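Local coordinates for fiber protein (Human adenovirus 16, PDB 3CNC), which forms the trimeric knob at the tip of the viral fiber and probably attaches the virus to host cells through the receptor CD46, at residues Y67-G72 with T208-F213. Sequence-based numbering, arbitrary orientation.
Sequences YITLMG and TSPFFF
Strand 211-216, the outermost of its antiparallel sheet within the chain, pairs with strand 63-72, whose other edge bonds to strand 51-60. I68 and F211 form the hydrogen-bonded pair: F211 N gives a nearly straight bond to I68 O (3.0 Å, 165° at the hydrogen), and I68 N returns a longer one to F211 O. T69 lies opposite P210 but L70 opposite T208, so the register skips S209, whose CB turns away from 67-72 and whose OG bonds to Y157 N. T208 N reaches L70 O, while OG1 of T208, set between its own backbone N and carbonyl carbon (chi1 61°), takes the place of a main-chain acceptor for L70 N at 2.8 Å.

Both faces are tightly packed. In the sandwich interior CG2 of I68 meets CB of F211 at 3.7 Å and lies at the edge of the F211 ring, and F189, W191, V170 and V172 of the facing sheet complete the packing. On the other face buried Y67 runs alongside P210 and F212; Y67 CD1 touches the ring edge of F212 at F212 CE2 (3.7 Å). The more open side lies at T69 and F212, both partly exposed. Backbone and T208 hydroxyl bonds thus fix the register between two apolar faces, and the Y67 hydroxyl, bonded to Y137 OH of a neighbouring subunit, links this pairing to the next monomer.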
loop_
_atom_site.group_PDB
_atom_site.type_symbol
_atom_site.label_atom_id
_atom_site.label_comp_id
_atom_site.label_asym_id
_atom_site.label_seq_id
_atom_site.Cartn_x
_atom_site.Cartn_y
_atom_site.Cartn_z
ATOM N N TYR A 67 6.594 -6.599 1.603
ATOM C CA TYR A 67 6.142 -7.252 0.375
ATOM C C TYR A 67 6.168 -8.762 0.617
ATOM O O TYR A 67 7.183 -9.307 1.030
ATOM C CB TYR A 67 7.096 -6.904 -0.772
ATOM C CG TYR A 67 6.816 -7.618 -2.081
ATOM C CD1 TYR A 67 6.068 -7.004 -3.082
ATOM C CD2 TYR A 67 7.345 -8.891 -2.337
ATOM C CE1 TYR A 67 5.861 -7.627 -4.319
ATOM C CE2 TYR A 67 7.140 -9.534 -3.572
ATOM C CZ TYR A 67 6.404 -8.892 -4.555
ATOM O OH TYR A 67 6.236 -9.482 -5.782
ATOM N N ILE A 68 5.062 -9.447 0.352
ATOM C CA ILE A 68 5.038 -10.883 0.587
ATOM C C ILE A 68 4.221 -11.644 -0.430
ATOM O O ILE A 68 3.138 -11.212 -0.836
ATOM C CB ILE A 68 4.495 -11.230 2.005
ATOM C CG1 ILE A 68 4.672 -12.725 2.287
ATOM C CG2 ILE A 68 3.009 -10.829 2.117
ATOM C CD1 ILE A 68 4.524 -13.100 3.762
ATOM N N THR A 69 4.761 -12.797 -0.811
ATOM C CA THR A 69 4.128 -13.675 -1.772
ATOM C C THR A 69 4.504 -15.149 -1.530
ATOM O O THR A 69 5.611 -15.464 -1.074
ATOM C CB THR A 69 4.527 -13.267 -3.212
ATOM O OG1 THR A 69 3.503 -13.682 -4.116
ATOM C CG2 THR A 69 5.844 -13.904 -3.611
ATOM N N LEU A 70 3.568 -16.041 -1.846
ATOM C CA LEU A 70 3.758 -17.484 -1.684
ATOM C C LEU A 70 3.663 -18.260 -3.005
ATOM O O LEU A 70 2.794 -17.986 -3.840
ATOM C CB LEU A 70 2.691 -18.047 -0.756
ATOM C CG LEU A 70 3.022 -18.513 0.651
ATOM C CD1 LEU A 70 1.799 -19.262 1.155
ATOM C CD2 LEU A 70 4.242 -19.444 0.679
ATOM N N MET A 71 4.549 -19.233 -3.191
ATOM C CA MET A 71 4.483 -20.076 -4.384
ATOM C C MET A 71 4.631 -21.543 -3.979
ATOM O O MET A 71 5.653 -21.935 -3.417
ATOM C CB MET A 71 5.568 -19.719 -5.400
ATOM C CG MET A 71 5.357 -20.461 -6.718
ATOM S SD MET A 71 6.734 -20.403 -7.878
ATOM C CE MET A 71 6.160 -19.164 -9.004
ATOM N N GLY A 72 3.604 -22.346 -4.257
ATOM C CA GLY A 72 3.637 -23.761 -3.908
ATOM C C GLY A 72 4.803 -24.542 -4.505
ATOM O O GLY A 72 5.266 -24.243 -5.607
ATOM N N THR A 208 0.046 -16.877 -4.569
ATOM C CA THR A 208 -0.725 -15.786 -3.956
ATOM C C THR A 208 -0.121 -14.532 -4.570
ATOM O O THR A 208 1.104 -14.402 -4.640
ATOM C CB THR A 208 -0.575 -15.727 -2.397
ATOM O OG1 THR A 208 0.795 -15.513 -2.048
ATOM C CG2 THR A 208 -1.054 -17.048 -1.750
ATOM N N SER A 209 -0.959 -13.627 -5.059
ATOM C CA SER A 209 -0.416 -12.420 -5.655
ATOM C C SER A 209 0.140 -11.528 -4.540
ATOM O O SER A 209 -0.231 -11.662 -3.365
ATOM C CB SER A 209 -1.479 -11.683 -6.485
ATOM O OG SER A 209 -2.558 -11.222 -5.695
ATOM N N PRO A 210 1.059 -10.624 -4.898
ATOM C CA PRO A 210 1.717 -9.680 -3.993
ATOM C C PRO A 210 0.824 -8.985 -2.971
ATOM O O PRO A 210 -0.166 -8.348 -3.326
ATOM C CB PRO A 210 2.363 -8.681 -4.959
ATOM C CG PRO A 210 2.786 -9.574 -6.092
ATOM C CD PRO A 210 1.546 -10.447 -6.279
ATOM N N PHE A 211 1.172 -9.119 -1.698
ATOM C CA PHE A 211 0.430 -8.430 -0.653
ATOM C C PHE A 211 1.333 -7.313 -0.100
ATOM O O PHE A 211 2.500 -7.558 0.223
ATOM C CB PHE A 211 0.038 -9.383 0.475
ATOM C CG PHE A 211 -0.676 -8.696 1.607
ATOM C CD1 PHE A 211 -1.920 -8.109 1.403
ATOM C CD2 PHE A 211 -0.080 -8.583 2.859
ATOM C CE1 PHE A 211 -2.555 -7.418 2.428
ATOM C CE2 PHE A 211 -0.709 -7.892 3.896
ATOM C CZ PHE A 211 -1.945 -7.310 3.679
ATOM N N PHE A 212 0.803 -6.094 -0.001
ATOM C CA PHE A 212 1.585 -4.951 0.500
ATOM C C PHE A 212 1.080 -4.504 1.869
ATOM O O PHE A 212 -0.127 -4.552 2.143
ATOM C CB PHE A 212 1.492 -3.765 -0.471
ATOM C CG PHE A 212 1.644 -4.149 -1.920
ATOM C CD1 PHE A 212 0.628 -3.870 -2.833
ATOM C CD2 PHE A 212 2.793 -4.809 -2.369
ATOM C CE1 PHE A 212 0.756 -4.248 -4.181
ATOM C CE2 PHE A 212 2.928 -5.188 -3.706
ATOM C CZ PHE A 212 1.917 -4.911 -4.610
ATOM N N PHE A 213 1.998 -4.052 2.721
ATOM C CA PHE A 213 1.622 -3.608 4.056
ATOM C C PHE A 213 2.758 -2.831 4.706
ATOM O O PHE A 213 3.894 -2.883 4.240
ATOM C CB PHE A 213 1.269 -4.832 4.915
ATOM C CG PHE A 213 2.410 -5.797 5.080
ATOM C CD1 PHE A 213 3.160 -5.815 6.252
ATOM C CD2 PHE A 213 2.770 -6.656 4.041
ATOM C CE1 PHE A 213 4.252 -6.668 6.388
ATOM C CE2 PHE A 213 3.859 -7.507 4.168
ATOM C CZ PHE A 213 4.602 -7.515 5.341
#